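Local coordinates for response regulator (Helicobacter pylori, PDB 2PLN), which probably acts as an orphan response regulator that controls transcription by binding DNA, its receiver domain being the part in this crystal, at residues Met44-Glu49 against Arg61-Val66; Tyr56-Arg61 against Ser78-Lys83; Asn72-Val77 against Ser98-His103; His103-Glu106 against Asp110-Ile113; Lys115-Arg118 against Ala122-Ala125. All coordinates share one frame; numbering follows the deposited sequence.

Contact 1 (Met44-Glu49 against Arg61-Val66)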
# COMPACT_ATOMS: atom_id res chain seq x y z
N MSE A 44 5.75 4.27 19.03
CA MSE A 44 7.06 3.85 19.53
C MSE A 44 7.74 3.15 18.37
O MSE A 44 7.05 2.50 17.58
CB MSE A 44 6.92 2.83 20.65
CG MSE A 44 8.28 2.25 21.03
SE MSE A 44 9.01 3.45 22.36
CE MSE A 44 7.48 2.91 23.48
N ALA A 45 9.06 3.28 18.24
CA ALA A 45 9.77 2.55 17.17
C ALA A 45 11.17 2.09 17.60
O ALA A 45 11.89 2.84 18.25
CB ALA A 45 9.87 3.42 15.92
N ASP A 46 11.54 0.86 17.24
CA ASP A 46 12.90 0.35 17.44
C ASP A 46 13.56 0.20 16.10
O ASP A 46 12.98 -0.43 15.21
CB ASP A 46 12.89 -1.03 18.10
CG ASP A 46 12.30 -1.00 19.49
OD1 ASP A 46 12.52 -0.00 20.18
OD2 ASP A 46 11.60 -1.93 19.96
N VAL A 47 14.78 0.73 15.97
CA VAL A 47 15.57 0.55 14.76
C VAL A 47 16.64 -0.51 15.02
O VAL A 47 17.31 -0.49 16.04
CB VAL A 47 16.27 1.85 14.28
CG1 VAL A 47 17.01 1.62 12.98
CG2 VAL A 47 15.24 2.97 14.08
N THR A 48 16.76 -1.45 14.08
CA THR A 48 17.89 -2.37 14.08
C THR A 48 18.49 -2.48 12.69
O THR A 48 17.78 -2.40 11.70
CB THR A 48 17.51 -3.75 14.69
OG1 THR A 48 18.67 -4.60 14.66
CG2 THR A 48 16.47 -4.51 13.84
N GLU A 49 19.80 -2.63 12.62
CA GLU A 49 20.50 -2.82 11.36
C GLU A 49 20.58 -4.29 10.96
O GLU A 49 21.09 -4.64 9.86
CB GLU A 49 21.92 -2.25 11.52
CG GLU A 49 22.59 -2.66 12.84
CD GLU A 49 21.94 -2.03 14.10
OE1 GLU A 49 21.82 -0.80 14.18
OE2 GLU A 49 21.55 -2.77 15.02
N ARG A 61 9.28 -9.09 22.07
CA ARG A 61 8.51 -7.85 22.23
C ARG A 61 7.32 -7.92 21.29
O ARG A 61 7.38 -8.58 20.25
CB ARG A 61 9.33 -6.64 21.81
CG ARG A 61 10.63 -6.49 22.56
CD ARG A 61 11.38 -5.24 22.23
NE ARG A 61 12.68 -5.28 22.86
CZ ARG A 61 13.71 -4.55 22.49
NH1 ARG A 61 13.58 -3.71 21.45
NH2 ARG A 61 14.87 -4.66 23.13
N ASN A 62 6.27 -7.20 21.62
CA ASN A 62 5.10 -7.23 20.77
C ASN A 62 5.07 -5.99 19.87
O ASN A 62 4.84 -4.87 20.35
CB ASN A 62 3.84 -7.32 21.63
CG ASN A 62 3.69 -8.69 22.30
OD1 ASN A 62 4.01 -9.75 21.71
ND2 ASN A 62 3.21 -8.68 23.54
N TYR A 63 5.34 -6.21 18.58
CA TYR A 63 5.22 -5.15 17.56
C TYR A 63 3.90 -5.26 16.79
O TYR A 63 3.39 -6.37 16.57
CB TYR A 63 6.36 -5.26 16.56
CG TYR A 63 7.70 -5.01 17.17
CD1 TYR A 63 8.13 -3.71 17.40
CD2 TYR A 63 8.54 -6.07 17.52
CE1 TYR A 63 9.40 -3.45 17.95
CE2 TYR A 63 9.79 -5.82 18.09
CZ TYR A 63 10.19 -4.53 18.31
OH TYR A 63 11.42 -4.33 18.84
N ASP A 64 3.40 -4.12 16.33
CA ASP A 64 2.18 -4.07 15.52
C ASP A 64 2.53 -4.08 14.04
O ASP A 64 1.72 -4.48 13.21
CB ASP A 64 1.41 -2.80 15.89
CG ASP A 64 1.04 -2.77 17.37
OD1 ASP A 64 0.07 -3.46 17.75
OD2 ASP A 64 1.67 -2.11 18.22
N LEU A 65 3.74 -3.62 13.72
CA LEU A 65 4.19 -3.46 12.31
C LEU A 65 5.70 -3.56 12.22
O LEU A 65 6.42 -3.12 13.14
CB LEU A 65 3.73 -2.09 11.79
CG LEU A 65 3.97 -1.83 10.28
CD1 LEU A 65 2.89 -0.94 9.66
CD2 LEU A 65 5.37 -1.22 10.04
N VAL A 66 6.20 -4.18 11.15
CA VAL A 66 7.65 -4.22 10.87
C VAL A 66 7.84 -3.73 9.46
O VAL A 66 7.07 -4.10 8.56
CB VAL A 66 8.31 -5.65 11.02
CG1 VAL A 66 7.59 -6.74 10.18
CG2 VAL A 66 9.83 -5.61 10.70
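With chi1 at -63°, the carboxylate of D46 swings off strand 44-48 toward R61 and Y63, whose own side chains also leave the backbone with CG anti to the carbonyl carbon. The tyrosine ring crosses the aspartate at about a right angle and the two planes stand perpendicular; D46 OD2 lies at the edge of the ring, near its plane, beside the hydroxyl. Y63 OH donates to the anti lone pair of D46 OD2, 2.7 Å away, the lone pair that points away from OD1. The same oxygen sits at the edge of the R61 guanidinium, with R61 NH1 3.1 Å from D46 OD2. This salt bridge is bent, its N-H...O angle being 133°, and as a hydrogen bond it is weak. R61 is extended from CG to NE, which lets it span the distance. In this CheY-like receiver domain, D46 belongs to an outermost strand of the parallel sheet, while R61 and Y63 lie in the connection from helix 51-60 to strand 65-68; the contact ties that connection to the sheet edge. R20, on the strand between 44-48 and 65-68, adds a second salt bridge to D46 OD2, and two arginines beside one carboxylate would be expected to stabilise its negative charge.

Contact 2 (Tyr56-Arg61 against Ser78-Lys83); sequences YLMDIR and SRIKEK
K83 and D59 form a salt bridge between helices 73-83 and 51-60, which pack side by side on one face of the receiver domain's parallel sheet. The ammonium reaches both carboxylate oxygens: K83 NZ lies 3.1 Å from D59 OD2. A weaker bond, 3.3 Å long, joins K83 NZ to D59 OD1. The shorter bond comes in from above the carboxylate plane, 39° out of it, so the lysine rides over the group and does not meet it head-on. What allows the reach is an almost fully stretched lysine, with CG anti to the backbone N (chi1 -166°) and the chain straight beyond it. The two side chains cross at about a right angle, and K83 CE also comes within 3.4 Å of D59 OD1. Both residues are exposed, so solvent probably screens the pair. A second ion pair between the same two helices, R79 with E55, adds to the polar side of the interface.

Further in, toward the sheet, the selenomethionine M58 meets I80, again at about a right angle. Here the contact is purely apolar and both partners are buried; L22 touches M58 and V89 touches I80 from the strands beneath. The I80 delta branch does the touching, and M58 SE is 3.7 Å from I80 CD1. The bend at chi3 (-87°) folds the terminal methyl round to meet the same carbon alongside the selenium, M58 CE likewise lying 3.7 Å from I80 CD1.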
# COMPACT_ATOMS: atom_id res chain seq x y z
N TYR A 56 14.43 -11.92 15.98
CA TYR A 56 14.48 -12.26 17.40
C TYR A 56 13.67 -11.30 18.24
O TYR A 56 12.88 -11.73 19.07
CB TYR A 56 15.93 -12.33 17.89
CG TYR A 56 16.01 -12.42 19.41
CD1 TYR A 56 15.87 -13.64 20.09
CD2 TYR A 56 16.20 -11.28 20.17
CE1 TYR A 56 15.93 -13.70 21.49
CE2 TYR A 56 16.25 -11.33 21.55
CZ TYR A 56 16.13 -12.54 22.20
OH TYR A 56 16.18 -12.53 23.59
N LEU A 57 13.87 -10.00 18.04
CA LEU A 57 13.06 -8.99 18.77
C LEU A 57 11.55 -9.25 18.70
O LEU A 57 10.85 -9.07 19.69
CB LEU A 57 13.36 -7.60 18.25
CG LEU A 57 14.75 -7.06 18.65
CD1 LEU A 57 14.97 -5.65 18.03
CD2 LEU A 57 14.90 -6.99 20.18
N MSE A 58 11.07 -9.65 17.53
CA MSE A 58 9.64 -9.96 17.36
C MSE A 58 9.13 -11.08 18.26
O MSE A 58 7.95 -11.14 18.56
CB MSE A 58 9.32 -10.18 15.88
CG MSE A 58 9.29 -8.87 15.15
SE MSE A 58 8.94 -9.11 13.31
CE MSE A 58 10.66 -9.35 12.78
N ASP A 59 10.04 -11.94 18.71
CA ASP A 59 9.69 -13.04 19.58
C ASP A 59 9.64 -12.61 21.03
O ASP A 59 9.01 -13.26 21.82
CB ASP A 59 10.69 -14.18 19.42
CG ASP A 59 10.42 -15.00 18.17
OD1 ASP A 59 9.28 -14.96 17.65
OD2 ASP A 59 11.29 -15.69 17.64
N ILE A 60 10.34 -11.55 21.37
CA ILE A 60 10.40 -11.14 22.77
C ILE A 60 9.65 -9.84 23.09
O ILE A 60 9.48 -9.51 24.27
CB ILE A 60 11.86 -11.08 23.28
CG1 ILE A 60 12.71 -10.07 22.51
CG2 ILE A 60 12.52 -12.48 23.21
CD1 ILE A 60 13.84 -9.44 23.32
N ARG A 61 9.28 -9.09 22.07
CA ARG A 61 8.51 -7.85 22.23
C ARG A 61 7.32 -7.92 21.29
O ARG A 61 7.38 -8.58 20.25
CB ARG A 61 9.33 -6.64 21.81
CG ARG A 61 10.63 -6.49 22.56
CD ARG A 61 11.38 -5.24 22.23
NE ARG A 61 12.68 -5.28 22.86
CZ ARG A 61 13.71 -4.55 22.49
NH1 ARG A 61 13.58 -3.71 21.45
NH2 ARG A 61 14.87 -4.66 23.13
N SER A 78 7.76 -14.33 4.70
CA SER A 78 7.03 -15.58 4.88
C SER A 78 7.16 -16.15 6.31
O SER A 78 6.19 -16.61 6.86
CB SER A 78 7.48 -16.61 3.84
OG SER A 78 6.67 -17.75 3.96
N ARG A 79 8.36 -16.11 6.89
CA ARG A 79 8.55 -16.64 8.26
C ARG A 79 7.69 -15.89 9.28
O ARG A 79 7.05 -16.51 10.15
CB ARG A 79 10.00 -16.57 8.72
CG ARG A 79 10.91 -17.58 8.09
CD ARG A 79 12.21 -17.73 8.84
NE ARG A 79 12.98 -16.48 8.95
CZ ARG A 79 13.72 -15.97 7.97
NH1 ARG A 79 13.79 -16.57 6.77
NH2 ARG A 79 14.37 -14.84 8.16
N ILE A 80 7.64 -14.57 9.14
CA ILE A 80 6.89 -13.70 10.08
C ILE A 80 5.39 -13.83 9.89
O ILE A 80 4.62 -13.84 10.87
CB ILE A 80 7.34 -12.20 9.91
CG1 ILE A 80 8.79 -12.03 10.34
CG2 ILE A 80 6.38 -11.25 10.69
CD1 ILE A 80 9.09 -12.49 11.73
N LYS A 81 4.98 -13.90 8.63
CA LYS A 81 3.56 -14.10 8.29
C LYS A 81 3.03 -15.42 8.84
O LYS A 81 1.83 -15.55 9.15
CB LYS A 81 3.33 -14.04 6.78
CG LYS A 81 3.41 -12.63 6.12
CD LYS A 81 2.81 -11.53 6.98
CE LYS A 81 1.30 -11.34 6.88
NZ LYS A 81 0.95 -9.85 7.05
N GLU A 82 3.92 -16.41 8.94
CA GLU A 82 3.50 -17.69 9.49
C GLU A 82 3.51 -17.67 11.02
O GLU A 82 2.55 -18.12 11.66
CB GLU A 82 4.24 -18.90 8.87
CG GLU A 82 5.73 -19.04 9.11
CD GLU A 82 6.28 -20.48 8.96
OE1 GLU A 82 5.47 -21.45 9.04
OE2 GLU A 82 7.53 -20.64 8.77
N LYS A 83 4.56 -17.10 11.60
CA LYS A 83 4.70 -17.08 13.06
C LYS A 83 3.90 -16.00 13.79
O LYS A 83 3.38 -16.24 14.90
CB LYS A 83 6.18 -16.97 13.44
CG LYS A 83 6.45 -17.29 14.91
CD LYS A 83 7.93 -17.37 15.19
CE LYS A 83 8.14 -17.98 16.59
NZ LYS A 83 9.57 -18.13 16.83

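Contact 3 (Asn72-Val77 against Ser98-His103)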
# COMPACT_ATOMS: atom_id res chain seq x y z
N ASN A 72 17.63 -10.31 2.06
CA ASN A 72 16.88 -11.55 2.31
C ASN A 72 15.50 -11.27 2.87
O ASN A 72 14.98 -12.05 3.71
CB ASN A 72 17.64 -12.46 3.29
CG ASN A 72 19.05 -12.78 2.84
OD1 ASN A 72 19.29 -13.15 1.70
ND2 ASN A 72 20.00 -12.66 3.77
N ALA A 73 14.90 -10.16 2.44
CA ALA A 73 13.65 -9.74 3.07
C ALA A 73 12.53 -10.73 2.80
O ALA A 73 11.72 -11.00 3.66
CB ALA A 73 13.26 -8.31 2.66
N LEU A 74 12.50 -11.31 1.60
CA LEU A 74 11.34 -12.11 1.19
C LEU A 74 11.13 -13.39 2.01
O LEU A 74 10.00 -13.72 2.37
CB LEU A 74 11.45 -12.44 -0.29
CG LEU A 74 11.25 -11.32 -1.33
CD1 LEU A 74 9.79 -11.07 -1.55
CD2 LEU A 74 11.97 -9.99 -1.04
N SER A 75 12.21 -14.13 2.29
CA SER A 75 12.05 -15.33 3.14
C SER A 75 11.59 -14.93 4.53
O SER A 75 10.76 -15.58 5.15
CB SER A 75 13.33 -16.17 3.21
OG SER A 75 14.39 -15.39 3.73
N PHE A 76 12.14 -13.82 5.02
CA PHE A 76 11.74 -13.26 6.31
C PHE A 76 10.24 -12.94 6.34
O PHE A 76 9.56 -13.18 7.34
CB PHE A 76 12.60 -12.03 6.56
CG PHE A 76 12.14 -11.15 7.68
CD1 PHE A 76 11.36 -10.01 7.42
CD2 PHE A 76 12.53 -11.41 8.99
CE1 PHE A 76 10.97 -9.17 8.44
CE2 PHE A 76 12.15 -10.57 10.02
CZ PHE A 76 11.36 -9.45 9.74
N VAL A 77 9.73 -12.39 5.23
CA VAL A 77 8.31 -12.01 5.15
C VAL A 77 7.46 -13.26 5.43
O VAL A 77 6.57 -13.25 6.26
CB VAL A 77 7.95 -11.35 3.81
CG1 VAL A 77 6.46 -11.25 3.62
CG2 VAL A 77 8.59 -9.94 3.73
N SER A 98 9.73 -5.10 -10.62
CA SER A 98 8.43 -5.72 -10.78
C SER A 98 8.41 -7.13 -10.20
O SER A 98 7.49 -7.49 -9.44
CB SER A 98 8.05 -5.76 -12.26
OG SER A 98 6.85 -6.50 -12.41
N GLU A 99 9.42 -7.92 -10.53
CA GLU A 99 9.50 -9.29 -10.05
C GLU A 99 9.48 -9.41 -8.52
O GLU A 99 8.74 -10.23 -7.97
CB GLU A 99 10.77 -9.95 -10.59
CG GLU A 99 10.86 -11.44 -10.32
CD GLU A 99 12.27 -11.86 -9.96
OE1 GLU A 99 12.87 -12.60 -10.76
OE2 GLU A 99 12.78 -11.42 -8.89
N GLU A 100 10.29 -8.59 -7.85
CA GLU A 100 10.36 -8.64 -6.40
C GLU A 100 9.09 -8.07 -5.74
O GLU A 100 8.67 -8.56 -4.69
CB GLU A 100 11.60 -7.93 -5.88
CG GLU A 100 11.78 -8.10 -4.38
CD GLU A 100 12.93 -7.28 -3.82
OE1 GLU A 100 12.93 -6.04 -3.97
OE2 GLU A 100 13.81 -7.91 -3.22
N GLU A 101 8.50 -7.04 -6.33
CA GLU A 101 7.18 -6.54 -5.86
C GLU A 101 6.11 -7.62 -5.89
O GLU A 101 5.39 -7.86 -4.88
CB GLU A 101 6.77 -5.32 -6.67
CG GLU A 101 5.45 -4.70 -6.21
CD GLU A 101 5.29 -3.27 -6.63
OE1 GLU A 101 6.05 -2.79 -7.48
OE2 GLU A 101 4.38 -2.61 -6.11
N VAL A 102 5.99 -8.31 -7.03
CA VAL A 102 5.03 -9.40 -7.14
C VAL A 102 5.27 -10.47 -6.06
O VAL A 102 4.34 -10.90 -5.38
CB VAL A 102 5.04 -10.04 -8.56
CG1 VAL A 102 4.21 -11.33 -8.61
CG2 VAL A 102 4.56 -9.04 -9.58
N HIS A 103 6.53 -10.88 -5.90
CA HIS A 103 6.89 -11.89 -4.92
C HIS A 103 6.53 -11.44 -3.50
O HIS A 103 5.98 -12.22 -2.74
CB HIS A 103 8.38 -12.23 -4.96
CG HIS A 103 8.75 -13.19 -6.05
ND1 HIS A 103 10.01 -13.22 -6.62
CD2 HIS A 103 8.03 -14.15 -6.68
CE1 HIS A 103 10.05 -14.16 -7.55
NE2 HIS A 103 8.87 -14.75 -7.60
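This is a small surface contact between neighbouring helices, 73-83 and 98-106, in which L74 reaches across to E100 and H103 and no hydrogen bond passes between the segments. The two methyls of the leucine divide the work. L74 CD2 lies against the outer part of the glutamate, from CG to OE2, 3.5 Å from E100 OE2 and 3.8 Å from E100 CG. The other branch meets the base of the histidine, with L74 CD1 3.9 Å from H103 CB and 3.8 Å from the carbonyl carbon H103 C, while the imidazole itself leads away from the leucine. In the (beta-alpha)5 architecture of receivers these helices follow strands 65-68 and 88-93 and lie on the same side of the parallel sheet. E100 is fully extended, chi1 being -174° and the chain straight beyond CG, so that CG and OE2 cross L74 obliquely, beside its CD2. The other oxygen, E100 OE1, is gripped by hydrogen bonds with Y112 OH and S93 OG, which hold the carboxylate in position beside the methyl. From a different side of helix 98-106, E101 makes a salt bridge to R126 of the second subunit.

Contact 4 (His103-Glu106 against Asp110-Ile113); sequences HAFE and DDYI
The last turn of helix 98-106 runs close past the start of strand 111-114, A104 and Y112 having CA atoms 6.9 Å apart and F105 and D110 6.8 Å. F105 does most of the packing. Its ring extends to the strand backbone: F105 CE1 is 3.7 Å from D111 CA, and F105 CZ is 3.8 Å from Y112 N. The carbonyl oxygen D110 O lies in the plane of the ring, at its edge, where the slightly positive ring hydrogens probably suit it. Another ring atom, F105 CE2, comes 3.9 Å from Y112 CB, and the two aromatic side chains cross at about a right angle. These elements complete the beta-alpha-beta crossover of strand 88-93, helix 98-106 and strand 111-114, the helix lying against the edge strand it leads into. A chi1 of -177° carries the Y112 ring away from F105, and A104 CB meets it 3.9 Å from Y112 CD2. Beyond that methyl contact, the phenol hydroxyl is also bonded to the backbone N of T97. D111 OD1 accepts from Y112 N, and D111 OD2 pairs with R126 and R130. The same face meets the second subunit, consistent with the alpha4-beta5-alpha5 dimers of OmpR/PhoB-family receivers: R126 of that subunit bonds D111 OD1 and Y112 O, its R130 bonds D110 O, and its A129 packs on F105.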
# COMPACT_ATOMS: atom_id res chain seq x y z
N HIS A 103 6.53 -10.88 -5.90
CA HIS A 103 6.89 -11.89 -4.92
C HIS A 103 6.53 -11.44 -3.50
O HIS A 103 5.98 -12.22 -2.74
CB HIS A 103 8.38 -12.23 -4.96
CG HIS A 103 8.75 -13.19 -6.05
ND1 HIS A 103 10.01 -13.22 -6.62
CD2 HIS A 103 8.03 -14.15 -6.68
CE1 HIS A 103 10.05 -14.16 -7.55
NE2 HIS A 103 8.87 -14.75 -7.60
N ALA A 104 6.84 -10.19 -3.16
CA ALA A 104 6.60 -9.69 -1.81
C ALA A 104 5.13 -9.77 -1.50
O ALA A 104 4.75 -10.25 -0.46
CB ALA A 104 7.11 -8.24 -1.67
N PHE A 105 4.30 -9.33 -2.43
CA PHE A 105 2.86 -9.40 -2.21
C PHE A 105 2.35 -10.84 -2.15
O PHE A 105 1.53 -11.20 -1.28
CB PHE A 105 2.13 -8.61 -3.27
CG PHE A 105 2.12 -7.13 -3.00
CD1 PHE A 105 1.53 -6.62 -1.80
CD2 PHE A 105 2.62 -6.25 -3.93
CE1 PHE A 105 1.50 -5.23 -1.54
CE2 PHE A 105 2.60 -4.84 -3.69
CZ PHE A 105 2.02 -4.34 -2.50
N GLU A 106 2.86 -11.67 -3.05
CA GLU A 106 2.47 -13.08 -3.05
C GLU A 106 2.88 -13.78 -1.75
O GLU A 106 2.12 -14.59 -1.21
CB GLU A 106 2.95 -13.79 -4.32
CG GLU A 106 2.20 -13.30 -5.57
CD GLU A 106 2.64 -14.00 -6.85
OE1 GLU A 106 3.65 -14.75 -6.80
OE2 GLU A 106 1.98 -13.79 -7.89
N ASP A 110 2.24 -6.62 3.25
CA ASP A 110 1.14 -5.69 3.21
C ASP A 110 1.47 -4.49 2.32
O ASP A 110 0.56 -3.78 1.87
CB ASP A 110 0.80 -5.25 4.63
CG ASP A 110 0.29 -6.39 5.46
OD1 ASP A 110 -0.85 -6.82 5.17
OD2 ASP A 110 0.95 -6.93 6.36
N ASP A 111 2.76 -4.26 2.08
CA ASP A 111 3.12 -3.23 1.15
C ASP A 111 4.52 -3.47 0.63
O ASP A 111 5.31 -4.25 1.19
CB ASP A 111 3.02 -1.86 1.85
CG ASP A 111 2.58 -0.74 0.91
OD1 ASP A 111 2.82 -0.83 -0.33
OD2 ASP A 111 2.01 0.28 1.35
N TYR A 112 4.82 -2.79 -0.47
CA TYR A 112 6.13 -2.80 -1.09
C TYR A 112 6.46 -1.35 -1.47
O TYR A 112 5.70 -0.70 -2.21
CB TYR A 112 6.11 -3.70 -2.33
CG TYR A 112 7.46 -3.85 -3.02
CD1 TYR A 112 7.75 -3.12 -4.16
CD2 TYR A 112 8.45 -4.73 -2.53
CE1 TYR A 112 9.00 -3.27 -4.82
CE2 TYR A 112 9.69 -4.88 -3.19
CZ TYR A 112 9.95 -4.14 -4.32
OH TYR A 112 11.21 -4.26 -4.97
N ILE A 113 7.57 -0.84 -0.95
CA ILE A 113 7.80 0.60 -1.01
C ILE A 113 9.19 0.79 -1.60
O ILE A 113 10.15 0.22 -1.11
CB ILE A 113 7.71 1.21 0.42
CG1 ILE A 113 6.33 0.96 1.05
CG2 ILE A 113 8.09 2.73 0.43
CD1 ILE A 113 6.34 1.09 2.53

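Contact 5 (Lys115-Arg118 against Ala122-Ala125); sequences KPYR and ALVA
L123 sets one methyl squarely over the face of the Y117 ring, a CH-pi contact in which L123 CD2 stands 3.6 Å from the ring centroid and only 4° off the ring normal. That nearly central position leaves the methyl almost equally far from all six carbons: L123 CD2 is 3.7 Å from Y117 CD1 and 3.9 Å from Y117 CZ. The second branch lies nearer one side of the ring, L123 CD1 being 4.1 Å from Y117 CE2. The L123 side chain, with chi1 at 173°, points its branches from helix 120-130 at the tyrosine. Next to this pair, R118 and A122 touch through their beta carbons, R118 CB to A122 CB at 4.1 Å. These residues join the loop after strand 111-114 to the last helix of the receiver, and the loop turns through K115-P116, whose peptide bond is cis. The K-P pair at the end of the last strand is a hallmark of response regulator receivers, and K115 makes a salt bridge with E25. Farther out, the hydroxyl of Y117 is hydrogen-bonded to S92 OG, which fixes the far end of the ring, while I34 and M67 touch both Y117 and L123. The R118 guanidinium bends away toward the dimer partner, where R118 NH1 forms a salt bridge with E101 of the second subunit.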
# COMPACT_ATOMS: atom_id res chain seq x y z
N LYS A 115 12.65 2.61 -2.21
CA LYS A 115 13.56 3.60 -1.65
C LYS A 115 14.32 4.25 -2.80
O LYS A 115 14.62 3.57 -3.80
CB LYS A 115 14.56 2.93 -0.72
CG LYS A 115 13.93 2.39 0.53
CD LYS A 115 14.94 1.60 1.34
CE LYS A 115 15.72 2.50 2.25
NZ LYS A 115 16.81 1.69 2.88
N PRO A 116 14.66 5.53 -2.68
CA PRO A 116 14.33 6.40 -1.52
C PRO A 116 12.87 6.80 -1.35
O PRO A 116 12.12 6.86 -2.33
CB PRO A 116 15.21 7.65 -1.76
CG PRO A 116 15.60 7.61 -3.19
CD PRO A 116 15.50 6.20 -3.69
N TYR A 117 12.45 7.07 -0.10
CA TYR A 117 11.06 7.45 0.21
C TYR A 117 10.67 8.84 -0.32
O TYR A 117 11.53 9.70 -0.49
CB TYR A 117 10.80 7.37 1.73
CG TYR A 117 11.16 6.04 2.34
CD1 TYR A 117 12.27 5.90 3.18
CD2 TYR A 117 10.41 4.90 2.05
CE1 TYR A 117 12.61 4.68 3.72
CE2 TYR A 117 10.75 3.68 2.60
CZ TYR A 117 11.84 3.56 3.43
OH TYR A 117 12.14 2.32 3.94
N ARG A 118 9.37 9.04 -0.57
CA ARG A 118 8.86 10.33 -1.06
C ARG A 118 9.20 11.44 -0.06
O ARG A 118 9.60 12.56 -0.44
CB ARG A 118 7.34 10.27 -1.30
CG ARG A 118 6.83 11.33 -2.28
CD ARG A 118 5.59 10.95 -3.07
NE ARG A 118 5.89 10.08 -4.21
CZ ARG A 118 5.69 8.76 -4.23
NH1 ARG A 118 5.19 8.15 -3.17
NH2 ARG A 118 5.99 8.04 -5.31
N ALA A 122 5.17 11.41 4.26
CA ALA A 122 4.43 10.51 3.37
C ALA A 122 4.61 9.04 3.81
O ALA A 122 3.66 8.26 3.78
CB ALA A 122 4.88 10.69 1.93
N LEU A 123 5.84 8.66 4.17
CA LEU A 123 6.09 7.30 4.67
C LEU A 123 5.29 7.04 5.97
O LEU A 123 4.66 6.00 6.13
CB LEU A 123 7.59 7.09 4.90
CG LEU A 123 7.96 5.77 5.59
CD1 LEU A 123 7.37 4.55 4.82
CD2 LEU A 123 9.49 5.72 5.68
N VAL A 124 5.32 8.01 6.88
CA VAL A 124 4.56 7.91 8.13
C VAL A 124 3.05 7.82 7.92
O VAL A 124 2.37 7.02 8.59
CB VAL A 124 4.97 9.05 9.12
CG1 VAL A 124 4.02 9.11 10.29
CG2 VAL A 124 6.46 8.86 9.55
N ALA A 125 2.52 8.62 7.00
CA ALA A 125 1.12 8.57 6.65
C ALA A 125 0.73 7.16 6.12
O ALA A 125 -0.34 6.62 6.43
CB ALA A 125 0.80 9.64 5.61

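In the fold
All five contacts lie in one receiver domain, built on a parallel sheet with strand order 2-1-3-4-5. Contacts 1 and 2 alternate along the chain and share R61, their centres about 11 Å apart; contact 3 crosses contact 2 in the same way, both using helix 73-83. Contacts 3 and 4 are the closest pair, centres about 7 Å apart, sharing H103 and helix 98-106. Contact 5 comes last in the chain, its centre about 15 Å from that of contact 4, and meets it through I113 and L123. Contact 1 sits near one sheet edge and contact 4 at the other, centres about 19 Å apart. Contacts 3, 4 and 5 all touch the second subunit, so helix 98-106, strand 111-114 and helix 120-130 contribute to that interface.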